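Leucine-rich-repeat protein (Methanosarcina barkeri, PDB 4WNR) binds GDP and magnesium through the Roc G domain of this Roc–COR fragment, the full-length Roco protein possibly also phosphorylating serine and threonine residues of proteins. Local coordinates at residues 81-86 with 195-200; 104-109 with 277-282; 120-125 with 149-154; 211-216 with 236-241. All blocks are in the same frame, centred on the assembly; numbering follows the deposited sequence.

Interaction 1: residues 81-86 with 195-200; sequences WGFKDK and KELLKV. With SO4 (sulfate ion), chain F.
Both methyls of L198 lie against the side chain of D85, the two side chains crossing obliquely. L198 has the most surface buried here, followed by F83. With D85 CG anti to the backbone N (chi1 170°), that carbon comes to 3.8 Å from L198 CD1, while L198 CD2 lies 3.9 Å from D85 CB, so both methyls are engaged and the aspartate meets them through its carbon atoms as well as its carboxylate.

Next to this pair, L197 CD1 meets F83 CE1 at 3.9 Å, approaching the ring obliquely. The same methyl reaches the indole edge of W81, near the ring plane, at 4.4 Å from CZ3. The interface is thus one of dispersion contacts between leucines on one helical face and alternate residues, 81, 83 and 85, on one side of a strand.

In the second shell, L198 also touches I90 and L197 touches V42 and V44, tying the helix to further strands. K194, one turn earlier, also touches W81 and F83. On the far flank of the helix, K195 NZ donates to sulfate O4 at 2.8 Å, an ion probably taken from the crystallisation liquor.

Strand 77-85 pairs with 88-96 as an antiparallel hairpin, and helix 186-198 packs across it as the C-terminal helix does in Ras-like P-loop G domains.

Interaction 2: residues 104-109 with 277-282; sequences HATHQF and WITEGV
F109, T106 and V282 lose the most surface in this buried contact. F109 places its ring against helix 275-286, where I278 CG2 sits 3.5 Å from F109 CD2 and V282 CG2 4.1 Å from F109 CE2. Both methyls approach the ring obliquely, and since I278 and V282 are one helical turn apart, the phenyl ring bridges successive turns. The F109 and I278 side chains slide past each other in opposite directions. The carbonyl O of T106 lies 3.1 Å above the plane of the F109 ring, toward its rim.

T106 meets the same helix with a methyl: its CG2 is 4.0 Å from V282 CG1. V282 therefore splits its branches, CG1 (anti to the backbone N, chi1 173°) going to the threonine and CG2 to the phenylalanine. T106 OG1 is 4.0 Å from T279 CG2, but its polar partner is Y283 OH, to which it is hydrogen-bonded just beyond the segment. L328 and F332 also touch F109, and M329 touches V282, so helix 322-331 and the residue after it contribute to this apolar cluster.

By alignment on the DxxGQ motif, 104-109 probably lies within switch II, and the T106 side chain is about 12 Å from magnesium. The arrangement is a Roc–COR interface within one chain, joining that part of the switch to a COR-A helix.

Interaction 3: residues 120-125 with 149-154; sequences VLDSRR and LNKIDE. With GDP (guanosine-5'-diphosphate), chain B.
Two cationic ends meet here: R124 NH2 and K151 NZ are 3.4 Å apart, both donors, with no bond between them. Acidic neighbours probably offset the repulsion. R124 NH1 forms a salt bridge with E154 OE1 at 2.7 Å; the oxygen lies near the guanidinium plane at its edge, but the hydrogen-bond angle of 129° makes the bond weak, and the two planes are 62° apart. D122 OD2, itself salt-bridged to R125 NH1, stands 4.0 Å from K151 NZ, beyond a salt bridge.

K151 extends beyond CG and lies against the nucleotide, with CG 3.3 Å from GDP C6 and CE close to the ribose ring oxygen. D153 holds the guanine by two bonds: GDP N1 donates to its OD1 and GDP N2 to its OD2, the latter at 2.9 Å and nearly straight (166°). The sequence N150-K151-I152-D153 is the NKxD guanine-specificity motif of G proteins. N150 ND2 is hydrogen-bonded to A52 O, coupling this motif to the phosphate-binding loop.

At the strand ends, N150 N donates to L121 O at 2.8 Å, and a water that accepts weakly from S123 N and donates to N150 O and K151 O bridges the diverging chains. L121 and L149 form a parallel bridge between strands 116-121 and 145-149, which are flanked in the central sheet by strands 36-47 and 172-177, while helix 54-62 touches V120.

Interaction 4: residues 211-216 with 236-241; sequences WFEVKT and LEENVG
The backbones approach to 6.8 Å between the CA atoms of V214 and E238 and to 7.5 Å between those of W211 and V240, as the end of helix 228-237 turns against the side of helix 209-220. E238 is the first residue to leave helical torsions (psi 177°), and the loop from there on supplies the other touching residue, V240.

E238 buries the most surface. Its aliphatic part packs on V214, with E238 CG 3.6 Å from V214 CG2; the two side chains run past each other in opposite directions. The bend at chi2 (-55°) then sets CD beside E213 CB, and E238 OE1 rests 3.4 Å from E213 CB, a contact with carbon. The glutamates cross at about a right angle with carboxylate planes 48° apart. E213 OE1 and E238 OE1 are 4.4 Å apart, so two like charges lie near each other and their proximity may raise the proton affinity of either.

V214 CG2 serves a second partner, V240 CG1, at 4.3 Å. V240 also meets the W211 indole: although the CB of W211 points away from the loop, its ring returns, with NE1 4.2 Å from V240 CB in an oblique approach. The packing is therefore mixed: apolar at V214, V240 and W211, with the glutamates E213 and E238 beside it.

Helix 243-256 closes the arrangement, L249 touching both W211 and V214 and S245 touching V240, while W207 of strand 206-208 meets the W211 ring edge-to-face.

Burial alone does not set the chemistry here. Interaction 1 is a surface contact and interaction 4 only partly buried; interactions 2 and 3 are buried, yet interaction 2 is a mostly apolar Roc–COR junction whereas interaction 3 is rich in charge around its nucleotide. Interactions 1 and 3 reach the same Roc sheet, nearest atoms about 14 Å apart, one through a covering helix, the other through the ends of its parallel strands. Interaction 4 joins a COR-A helix to the loop leaving the next and lies across the chain's centre from interaction 3, about 45 Å between centres. Interactions 1, 2 and 4 have no polar bond between segments; interaction 3 has a backbone bond and a salt bridge.

Interaction 1: residues 81-86 with 195-200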
# COMPACT_ATOMS: atom_id res chain seq x y z
N TRP A 81 7.65 2.52 -11.78
CA TRP A 81 7.54 2.29 -13.22
C TRP A 81 6.99 3.53 -13.92
O TRP A 81 6.35 4.37 -13.29
CB TRP A 81 6.63 1.08 -13.47
CG TRP A 81 6.52 0.65 -14.91
CD1 TRP A 81 7.54 0.27 -15.73
CD2 TRP A 81 5.32 0.55 -15.68
NE1 TRP A 81 7.05 -0.07 -16.97
CE2 TRP A 81 5.69 0.10 -16.97
CE3 TRP A 81 3.97 0.80 -15.42
CZ2 TRP A 81 4.76 -0.11 -17.98
CZ3 TRP A 81 3.04 0.58 -16.43
CH2 TRP A 81 3.44 0.13 -17.70
N GLY A 82 7.25 3.64 -15.22
CA GLY A 82 6.73 4.75 -16.01
C GLY A 82 6.62 4.45 -17.49
O GLY A 82 7.32 3.58 -18.01
N PHE A 83 5.72 5.17 -18.16
CA PHE A 83 5.57 5.08 -19.61
C PHE A 83 5.09 6.42 -20.16
O PHE A 83 4.48 7.21 -19.45
CB PHE A 83 4.59 3.96 -19.99
CG PHE A 83 3.19 4.17 -19.47
CD1 PHE A 83 2.85 3.78 -18.19
CD2 PHE A 83 2.21 4.73 -20.28
CE1 PHE A 83 1.56 3.97 -17.71
CE2 PHE A 83 0.92 4.92 -19.81
CZ PHE A 83 0.60 4.53 -18.52
N LYS A 84 5.39 6.67 -21.44
CA LYS A 84 5.05 7.94 -22.07
C LYS A 84 3.86 7.78 -23.01
O LYS A 84 3.95 7.10 -24.03
CB LYS A 84 6.26 8.49 -22.83
CG LYS A 84 6.12 9.96 -23.21
CD LYS A 84 7.41 10.52 -23.77
CE LYS A 84 7.31 12.03 -24.00
NZ LYS A 84 8.57 12.60 -24.55
N ASP A 85 2.73 8.39 -22.65
CA ASP A 85 1.57 8.46 -23.52
C ASP A 85 1.56 9.83 -24.18
O ASP A 85 1.30 10.84 -23.51
CB ASP A 85 0.28 8.28 -22.73
CG ASP A 85 -0.97 8.57 -23.55
OD1 ASP A 85 -1.24 7.82 -24.50
OD2 ASP A 85 -1.66 9.57 -23.24
N LYS A 86 1.83 9.87 -25.48
CA LYS A 86 1.93 11.13 -26.20
C LYS A 86 2.95 12.02 -25.49
O LYS A 86 4.08 11.59 -25.24
CB LYS A 86 0.54 11.79 -26.32
CG LYS A 86 -0.33 11.15 -27.38
CD LYS A 86 -1.80 11.43 -27.13
CE LYS A 86 -2.68 10.52 -27.97
NZ LYS A 86 -4.09 10.55 -27.52
N LYS A 195 -4.19 1.84 -20.31
CA LYS A 195 -5.38 2.59 -20.70
C LYS A 195 -6.18 3.06 -19.49
O LYS A 195 -6.61 4.20 -19.43
CB LYS A 195 -6.26 1.76 -21.64
CG LYS A 195 -7.42 2.54 -22.26
CD LYS A 195 -7.71 2.10 -23.69
CE LYS A 195 -8.30 0.69 -23.77
NZ LYS A 195 -9.73 0.65 -23.35
N GLU A 196 -6.36 2.16 -18.52
CA GLU A 196 -7.11 2.48 -17.30
C GLU A 196 -6.33 3.39 -16.34
O GLU A 196 -6.94 4.13 -15.57
CB GLU A 196 -7.54 1.20 -16.58
CG GLU A 196 -8.58 0.38 -17.33
CD GLU A 196 -9.91 1.10 -17.51
OE1 GLU A 196 -10.29 1.90 -16.62
OE2 GLU A 196 -10.57 0.87 -18.54
N LEU A 197 -5.00 3.32 -16.39
CA LEU A 197 -4.15 4.20 -15.59
C LEU A 197 -4.30 5.67 -16.00
O LEU A 197 -4.25 6.56 -15.15
CB LEU A 197 -2.67 3.79 -15.70
CG LEU A 197 -2.21 2.65 -14.79
CD1 LEU A 197 -0.87 2.10 -15.25
CD2 LEU A 197 -2.13 3.10 -13.34
N LEU A 198 -4.49 5.91 -17.29
CA LEU A 198 -4.71 7.27 -17.80
C LEU A 198 -6.08 7.83 -17.40
O LEU A 198 -6.24 9.05 -17.28
CB LEU A 198 -4.59 7.28 -19.33
CG LEU A 198 -3.22 6.92 -19.91
CD1 LEU A 198 -3.34 6.57 -21.38
CD2 LEU A 198 -2.23 8.05 -19.70
N LYS A 199 -7.05 6.95 -17.18
CA LYS A 199 -8.43 7.35 -16.90
C LYS A 199 -8.77 7.55 -15.42
O LYS A 199 -9.91 7.86 -15.09
CB LYS A 199 -9.40 6.31 -17.50
CG LYS A 199 -9.36 6.24 -19.02
CD LYS A 199 -10.14 5.04 -19.55
CE LYS A 199 -11.64 5.19 -19.32
NZ LYS A 199 -12.41 4.10 -19.97
N VAL A 200 -7.79 7.37 -14.53
CA VAL A 200 -8.03 7.58 -13.09
C VAL A 200 -8.32 9.05 -12.81
O VAL A 200 -7.79 9.93 -13.49
CB VAL A 200 -6.85 7.09 -12.21
CG1 VAL A 200 -6.60 5.60 -12.42
CG2 VAL A 200 -5.58 7.89 -12.46
S SO4 F . -11.09 -2.97 -23.69
O1 SO4 F . -10.98 -2.52 -25.10
O2 SO4 F . -12.49 -3.35 -23.40
O3 SO4 F . -10.21 -4.14 -23.47
O4 SO4 F . -10.68 -1.87 -22.79

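Interaction 2: residues 104-109 with 277-282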
# COMPACT_ATOMS: atom_id res chain seq x y z
N HIS A 104 -0.66 -12.07 7.93
CA HIS A 104 -0.93 -11.26 9.12
C HIS A 104 -1.84 -10.06 8.85
O HIS A 104 -2.22 -9.35 9.78
CB HIS A 104 0.38 -10.76 9.73
CG HIS A 104 1.29 -11.86 10.18
ND1 HIS A 104 0.92 -12.79 11.13
CD2 HIS A 104 2.56 -12.18 9.82
CE1 HIS A 104 1.91 -13.64 11.33
NE2 HIS A 104 2.92 -13.29 10.55
N ALA A 105 -2.17 -9.83 7.57
CA ALA A 105 -3.09 -8.77 7.15
C ALA A 105 -2.55 -7.35 7.40
O ALA A 105 -3.32 -6.41 7.59
CB ALA A 105 -4.46 -8.94 7.81
N THR A 106 -1.22 -7.21 7.37
CA THR A 106 -0.59 -5.90 7.54
C THR A 106 -0.61 -5.07 6.25
O THR A 106 -0.28 -3.88 6.26
CB THR A 106 0.87 -6.02 8.03
OG1 THR A 106 1.63 -6.82 7.10
CG2 THR A 106 0.92 -6.66 9.41
N HIS A 107 -0.98 -5.70 5.14
CA HIS A 107 -1.16 -5.00 3.87
C HIS A 107 -2.30 -3.97 3.94
O HIS A 107 -2.31 -3.00 3.19
CB HIS A 107 -1.44 -5.99 2.73
CG HIS A 107 -2.78 -6.63 2.80
ND1 HIS A 107 -3.04 -7.73 3.60
CD2 HIS A 107 -3.95 -6.34 2.17
CE1 HIS A 107 -4.31 -8.08 3.45
NE2 HIS A 107 -4.88 -7.26 2.60
N GLN A 108 -3.24 -4.19 4.85
CA GLN A 108 -4.36 -3.28 5.09
C GLN A 108 -3.93 -1.84 5.41
O GLN A 108 -4.67 -0.89 5.12
CB GLN A 108 -5.24 -3.79 6.23
CG GLN A 108 -6.07 -5.02 5.89
CD GLN A 108 -6.84 -5.54 7.08
OE1 GLN A 108 -6.26 -5.91 8.10
NE2 GLN A 108 -8.17 -5.58 6.97
N PHE A 109 -2.74 -1.68 5.98
CA PHE A 109 -2.23 -0.35 6.35
C PHE A 109 -1.97 0.51 5.12
O PHE A 109 -2.04 1.74 5.19
CB PHE A 109 -0.93 -0.43 7.18
CG PHE A 109 -0.96 -1.44 8.30
CD1 PHE A 109 -2.14 -1.80 8.94
CD2 PHE A 109 0.23 -2.01 8.75
CE1 PHE A 109 -2.14 -2.72 9.97
CE2 PHE A 109 0.24 -2.93 9.78
CZ PHE A 109 -0.95 -3.29 10.40
N TRP A 277 9.12 -0.09 8.60
CA TRP A 277 9.12 0.34 10.00
C TRP A 277 7.86 -0.14 10.73
O TRP A 277 7.95 -0.65 11.85
CB TRP A 277 9.22 1.86 10.10
CG TRP A 277 9.30 2.38 11.50
CD1 TRP A 277 10.39 2.36 12.32
CD2 TRP A 277 8.25 3.01 12.24
NE1 TRP A 277 10.07 2.94 13.54
CE2 TRP A 277 8.77 3.34 13.51
CE3 TRP A 277 6.91 3.33 11.96
CZ2 TRP A 277 8.00 3.97 14.49
CZ3 TRP A 277 6.15 3.95 12.93
CH2 TRP A 277 6.70 4.27 14.18
N ILE A 278 6.71 0.01 10.08
CA ILE A 278 5.43 -0.40 10.67
C ILE A 278 5.37 -1.92 10.80
O ILE A 278 5.17 -2.45 11.89
CB ILE A 278 4.23 0.07 9.82
CG1 ILE A 278 4.17 1.60 9.75
CG2 ILE A 278 2.92 -0.47 10.39
CD1 ILE A 278 3.28 2.12 8.64
N THR A 279 5.56 -2.60 9.67
CA THR A 279 5.37 -4.05 9.59
C THR A 279 6.30 -4.83 10.53
O THR A 279 5.85 -5.72 11.25
CB THR A 279 5.56 -4.56 8.15
OG1 THR A 279 6.84 -4.15 7.65
CG2 THR A 279 4.47 -4.02 7.24
N GLU A 280 7.58 -4.48 10.53
CA GLU A 280 8.56 -5.14 11.39
C GLU A 280 8.26 -4.92 12.88
O GLU A 280 8.56 -5.78 13.71
CB GLU A 280 9.98 -4.67 11.07
CG GLU A 280 10.49 -5.09 9.69
CD GLU A 280 10.58 -6.60 9.53
OE1 GLU A 280 10.90 -7.30 10.51
OE2 GLU A 280 10.32 -7.09 8.40
N GLY A 281 7.67 -3.78 13.20
CA GLY A 281 7.21 -3.50 14.56
C GLY A 281 6.04 -4.38 14.97
O GLY A 281 5.97 -4.86 16.10
N VAL A 282 5.12 -4.59 14.03
CA VAL A 282 3.95 -5.43 14.26
C VAL A 282 4.34 -6.91 14.34
O VAL A 282 3.81 -7.64 15.18
CB VAL A 282 2.88 -5.23 13.16
CG1 VAL A 282 1.74 -6.23 13.30
CG2 VAL A 282 2.34 -3.81 13.20

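Interaction 3: residues 120-125 with 149-154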
# COMPACT_ATOMS: atom_id res chain seq x y z
N VAL A 120 -5.00 -10.53 -8.27
CA VAL A 120 -4.47 -11.76 -8.86
C VAL A 120 -5.12 -12.99 -8.22
O VAL A 120 -5.17 -13.10 -6.99
CB VAL A 120 -2.94 -11.86 -8.70
CG1 VAL A 120 -2.39 -13.03 -9.50
CG2 VAL A 120 -2.27 -10.56 -9.15
N LEU A 121 -5.60 -13.90 -9.06
CA LEU A 121 -6.30 -15.11 -8.61
C LEU A 121 -5.70 -16.36 -9.25
O LEU A 121 -4.93 -16.27 -10.21
CB LEU A 121 -7.78 -15.02 -8.97
CG LEU A 121 -8.56 -13.82 -8.43
CD1 LEU A 121 -9.94 -13.76 -9.08
CD2 LEU A 121 -8.68 -13.87 -6.92
N ASP A 122 -6.07 -17.51 -8.71
CA ASP A 122 -5.70 -18.81 -9.29
C ASP A 122 -6.75 -19.88 -8.97
O ASP A 122 -7.62 -19.67 -8.13
CB ASP A 122 -4.31 -19.25 -8.83
CG ASP A 122 -4.23 -19.47 -7.33
OD1 ASP A 122 -4.98 -18.81 -6.58
OD2 ASP A 122 -3.39 -20.29 -6.90
N SER A 123 -6.64 -21.02 -9.65
CA SER A 123 -7.65 -22.08 -9.57
C SER A 123 -7.69 -22.80 -8.23
O SER A 123 -8.76 -22.98 -7.65
CB SER A 123 -7.44 -23.10 -10.69
OG SER A 123 -6.13 -23.63 -10.65
N ARG A 124 -6.51 -23.20 -7.73
CA ARG A 124 -6.40 -24.04 -6.53
C ARG A 124 -7.31 -23.57 -5.39
O ARG A 124 -8.00 -24.38 -4.76
CB ARG A 124 -4.95 -24.12 -6.05
CG ARG A 124 -4.06 -24.97 -6.95
CD ARG A 124 -2.80 -25.44 -6.23
NE ARG A 124 -1.83 -24.36 -6.03
CZ ARG A 124 -0.99 -23.90 -6.95
NH1 ARG A 124 -0.99 -24.40 -8.19
NH2 ARG A 124 -0.15 -22.92 -6.65
N ARG A 125 -7.31 -22.26 -5.13
CA ARG A 125 -8.22 -21.67 -4.15
C ARG A 125 -9.55 -21.36 -4.83
O ARG A 125 -9.67 -20.38 -5.56
CB ARG A 125 -7.60 -20.42 -3.53
CG ARG A 125 -6.32 -20.70 -2.76
CD ARG A 125 -5.60 -19.43 -2.35
NE ARG A 125 -4.21 -19.71 -1.98
CZ ARG A 125 -3.22 -19.94 -2.85
NH1 ARG A 125 -3.45 -19.93 -4.16
NH2 ARG A 125 -2.00 -20.18 -2.40
N LEU A 149 -6.63 -13.64 -13.80
CA LEU A 149 -6.79 -15.07 -13.55
C LEU A 149 -5.50 -15.79 -13.94
O LEU A 149 -5.34 -16.23 -15.08
CB LEU A 149 -7.98 -15.63 -14.35
CG LEU A 149 -9.39 -15.21 -13.91
CD1 LEU A 149 -9.70 -13.77 -14.30
CD2 LEU A 149 -10.43 -16.14 -14.51
N ASN A 150 -4.58 -15.90 -12.98
CA ASN A 150 -3.25 -16.44 -13.23
C ASN A 150 -3.24 -17.97 -13.20
O ASN A 150 -4.16 -18.59 -12.67
CB ASN A 150 -2.25 -15.89 -12.21
CG ASN A 150 -0.81 -16.00 -12.66
OD1 ASN A 150 -0.48 -15.71 -13.81
ND2 ASN A 150 0.07 -16.41 -11.76
N LYS A 151 -2.20 -18.56 -13.78
CA LYS A 151 -1.96 -20.01 -13.79
C LYS A 151 -3.01 -20.80 -14.58
O LYS A 151 -3.53 -21.82 -14.11
CB LYS A 151 -1.83 -20.56 -12.35
CG LYS A 151 -0.59 -20.06 -11.62
CD LYS A 151 -0.69 -20.30 -10.13
CE LYS A 151 0.63 -19.98 -9.44
NZ LYS A 151 0.48 -19.86 -7.97
N ILE A 152 -3.31 -20.34 -15.79
CA ILE A 152 -4.21 -21.07 -16.69
C ILE A 152 -3.52 -22.27 -17.34
O ILE A 152 -4.18 -23.18 -17.84
CB ILE A 152 -4.82 -20.16 -17.79
CG1 ILE A 152 -3.74 -19.60 -18.72
CG2 ILE A 152 -5.63 -19.05 -17.14
CD1 ILE A 152 -4.30 -18.85 -19.92
N ASP A 153 -2.18 -22.27 -17.34
CA ASP A 153 -1.41 -23.42 -17.82
C ASP A 153 -1.58 -24.64 -16.90
O ASP A 153 -1.55 -25.78 -17.37
CB ASP A 153 0.08 -23.07 -17.96
CG ASP A 153 0.70 -22.60 -16.66
OD1 ASP A 153 0.13 -21.69 -16.02
OD2 ASP A 153 1.75 -23.14 -16.27
N GLU A 154 -1.75 -24.39 -15.61
CA GLU A 154 -2.01 -25.46 -14.63
C GLU A 154 -3.49 -25.86 -14.60
O GLU A 154 -3.81 -27.00 -14.27
CB GLU A 154 -1.57 -25.02 -13.23
CG GLU A 154 -0.06 -24.85 -13.09
CD GLU A 154 0.38 -24.64 -11.65
OE1 GLU A 154 -0.43 -24.14 -10.84
OE2 GLU A 154 1.54 -24.97 -11.34
PB GDP B . 3.07 -14.29 -4.67
O1B GDP B . 1.89 -14.51 -5.74
O2B GDP B . 3.32 -12.71 -4.62
O3B GDP B . 2.70 -14.82 -3.33
O3A GDP B . 4.46 -14.89 -5.22
PA GDP B . 4.59 -15.76 -6.57
O1A GDP B . 3.75 -15.23 -7.66
O2A GDP B . 6.16 -15.64 -6.93
O5' GDP B . 4.34 -17.30 -6.18
C5' GDP B . 3.62 -18.13 -7.05
C4' GDP B . 4.46 -19.40 -7.31
O4' GDP B . 3.91 -20.06 -8.46
C3' GDP B . 5.91 -19.12 -7.66
O3' GDP B . 6.72 -20.28 -7.39
C2' GDP B . 5.86 -18.85 -9.14
O2' GDP B . 7.09 -19.25 -9.78
C1' GDP B . 4.71 -19.73 -9.63
N9 GDP B . 3.86 -19.05 -10.65
C8 GDP B . 3.48 -17.77 -10.71
N7 GDP B . 2.73 -17.61 -11.79
C5 GDP B . 2.64 -18.78 -12.41
C6 GDP B . 2.00 -19.13 -13.53
O6 GDP B . 1.35 -18.31 -14.18
N1 GDP B . 2.07 -20.45 -13.97
C2 GDP B . 2.81 -21.37 -13.22
N2 GDP B . 2.89 -22.64 -13.61
N3 GDP B . 3.43 -20.96 -12.10
C4 GDP B . 3.34 -19.67 -11.70
O HOH W 1 -5.71 -20.93 -12.18

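Interaction 4: residues 211-216 with 236-241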
# COMPACT_ATOMS: atom_id res chain seq x y z
N TRP A 211 4.20 22.03 -4.09
CA TRP A 211 3.69 20.72 -3.70
C TRP A 211 4.60 19.59 -4.19
O TRP A 211 4.79 18.59 -3.49
CB TRP A 211 2.26 20.52 -4.21
CG TRP A 211 1.22 21.34 -3.47
CD1 TRP A 211 1.40 22.56 -2.88
CD2 TRP A 211 -0.16 21.00 -3.28
NE1 TRP A 211 0.22 22.99 -2.32
CE2 TRP A 211 -0.75 22.05 -2.55
CE3 TRP A 211 -0.95 19.90 -3.64
CZ2 TRP A 211 -2.10 22.04 -2.17
CZ3 TRP A 211 -2.29 19.90 -3.27
CH2 TRP A 211 -2.85 20.96 -2.54
N PHE A 212 5.16 19.75 -5.39
CA PHE A 212 6.14 18.80 -5.93
C PHE A 212 7.46 18.85 -5.16
O PHE A 212 8.12 17.83 -4.99
CB PHE A 212 6.42 19.08 -7.41
CG PHE A 212 5.29 18.69 -8.32
CD1 PHE A 212 5.00 17.35 -8.56
CD2 PHE A 212 4.51 19.66 -8.94
CE1 PHE A 212 3.96 16.99 -9.40
CE2 PHE A 212 3.47 19.30 -9.78
CZ PHE A 212 3.20 17.96 -10.01
N GLU A 213 7.85 20.05 -4.71
CA GLU A 213 9.08 20.22 -3.93
C GLU A 213 8.97 19.56 -2.56
O GLU A 213 9.92 18.95 -2.08
CB GLU A 213 9.42 21.71 -3.79
CG GLU A 213 9.87 22.37 -5.09
CD GLU A 213 11.22 21.88 -5.58
OE1 GLU A 213 12.18 21.85 -4.78
OE2 GLU A 213 11.33 21.54 -6.78
N VAL A 214 7.80 19.69 -1.93
CA VAL A 214 7.51 18.98 -0.67
C VAL A 214 7.54 17.47 -0.90
O VAL A 214 8.09 16.72 -0.09
CB VAL A 214 6.15 19.40 -0.08
CG1 VAL A 214 5.75 18.50 1.08
CG2 VAL A 214 6.19 20.85 0.38
N LYS A 215 6.94 17.04 -2.01
CA LYS A 215 6.88 15.62 -2.36
C LYS A 215 8.27 15.03 -2.56
O LYS A 215 8.62 14.03 -1.93
CB LYS A 215 6.04 15.43 -3.63
CG LYS A 215 5.92 13.99 -4.11
CD LYS A 215 4.97 13.88 -5.29
CE LYS A 215 5.14 12.55 -6.02
NZ LYS A 215 6.38 12.50 -6.84
N THR A 216 9.07 15.66 -3.42
CA THR A 216 10.42 15.18 -3.73
C THR A 216 11.37 15.26 -2.53
O THR A 216 12.30 14.46 -2.43
CB THR A 216 11.04 15.96 -4.91
OG1 THR A 216 10.93 17.37 -4.66
CG2 THR A 216 10.32 15.62 -6.21
N LEU A 236 6.40 24.79 5.36
CA LEU A 236 6.75 26.20 5.54
C LEU A 236 7.96 26.57 4.71
O LEU A 236 8.02 27.66 4.13
CB LEU A 236 7.07 26.49 7.01
CG LEU A 236 6.03 27.33 7.76
CD1 LEU A 236 4.61 26.92 7.40
CD2 LEU A 236 6.27 27.20 9.25
N GLU A 237 8.93 25.67 4.68
CA GLU A 237 10.16 25.88 3.93
C GLU A 237 9.82 26.15 2.49
O GLU A 237 10.39 27.04 1.86
CB GLU A 237 11.05 24.64 4.02
CG GLU A 237 12.29 24.84 4.86
CD GLU A 237 12.60 23.63 5.72
OE1 GLU A 237 13.04 22.60 5.16
OE2 GLU A 237 12.41 23.72 6.95
N GLU A 238 8.89 25.36 1.97
CA GLU A 238 8.36 25.57 0.64
C GLU A 238 7.25 26.62 0.71
O GLU A 238 6.92 27.11 1.79
CB GLU A 238 7.85 24.25 0.07
CG GLU A 238 8.90 23.14 0.11
CD GLU A 238 10.20 23.53 -0.57
OE1 GLU A 238 10.15 24.19 -1.63
OE2 GLU A 238 11.28 23.15 -0.06
N ASN A 239 6.70 26.98 -0.43
CA ASN A 239 5.76 28.09 -0.51
C ASN A 239 4.49 27.91 0.33
O ASN A 239 3.98 28.87 0.91
CB ASN A 239 5.37 28.37 -1.96
N VAL A 240 4.05 26.67 0.48
CA VAL A 240 2.78 26.41 1.14
C VAL A 240 2.92 26.44 2.64
O VAL A 240 3.62 25.63 3.23
CB VAL A 240 2.28 25.02 0.76
CG1 VAL A 240 3.34 23.99 1.09
CG2 VAL A 240 0.98 24.70 1.48
N GLY A 241 2.24 27.41 3.25
CA GLY A 241 2.25 27.58 4.69
C GLY A 241 0.89 27.58 5.37
O GLY A 241 0.81 27.73 6.58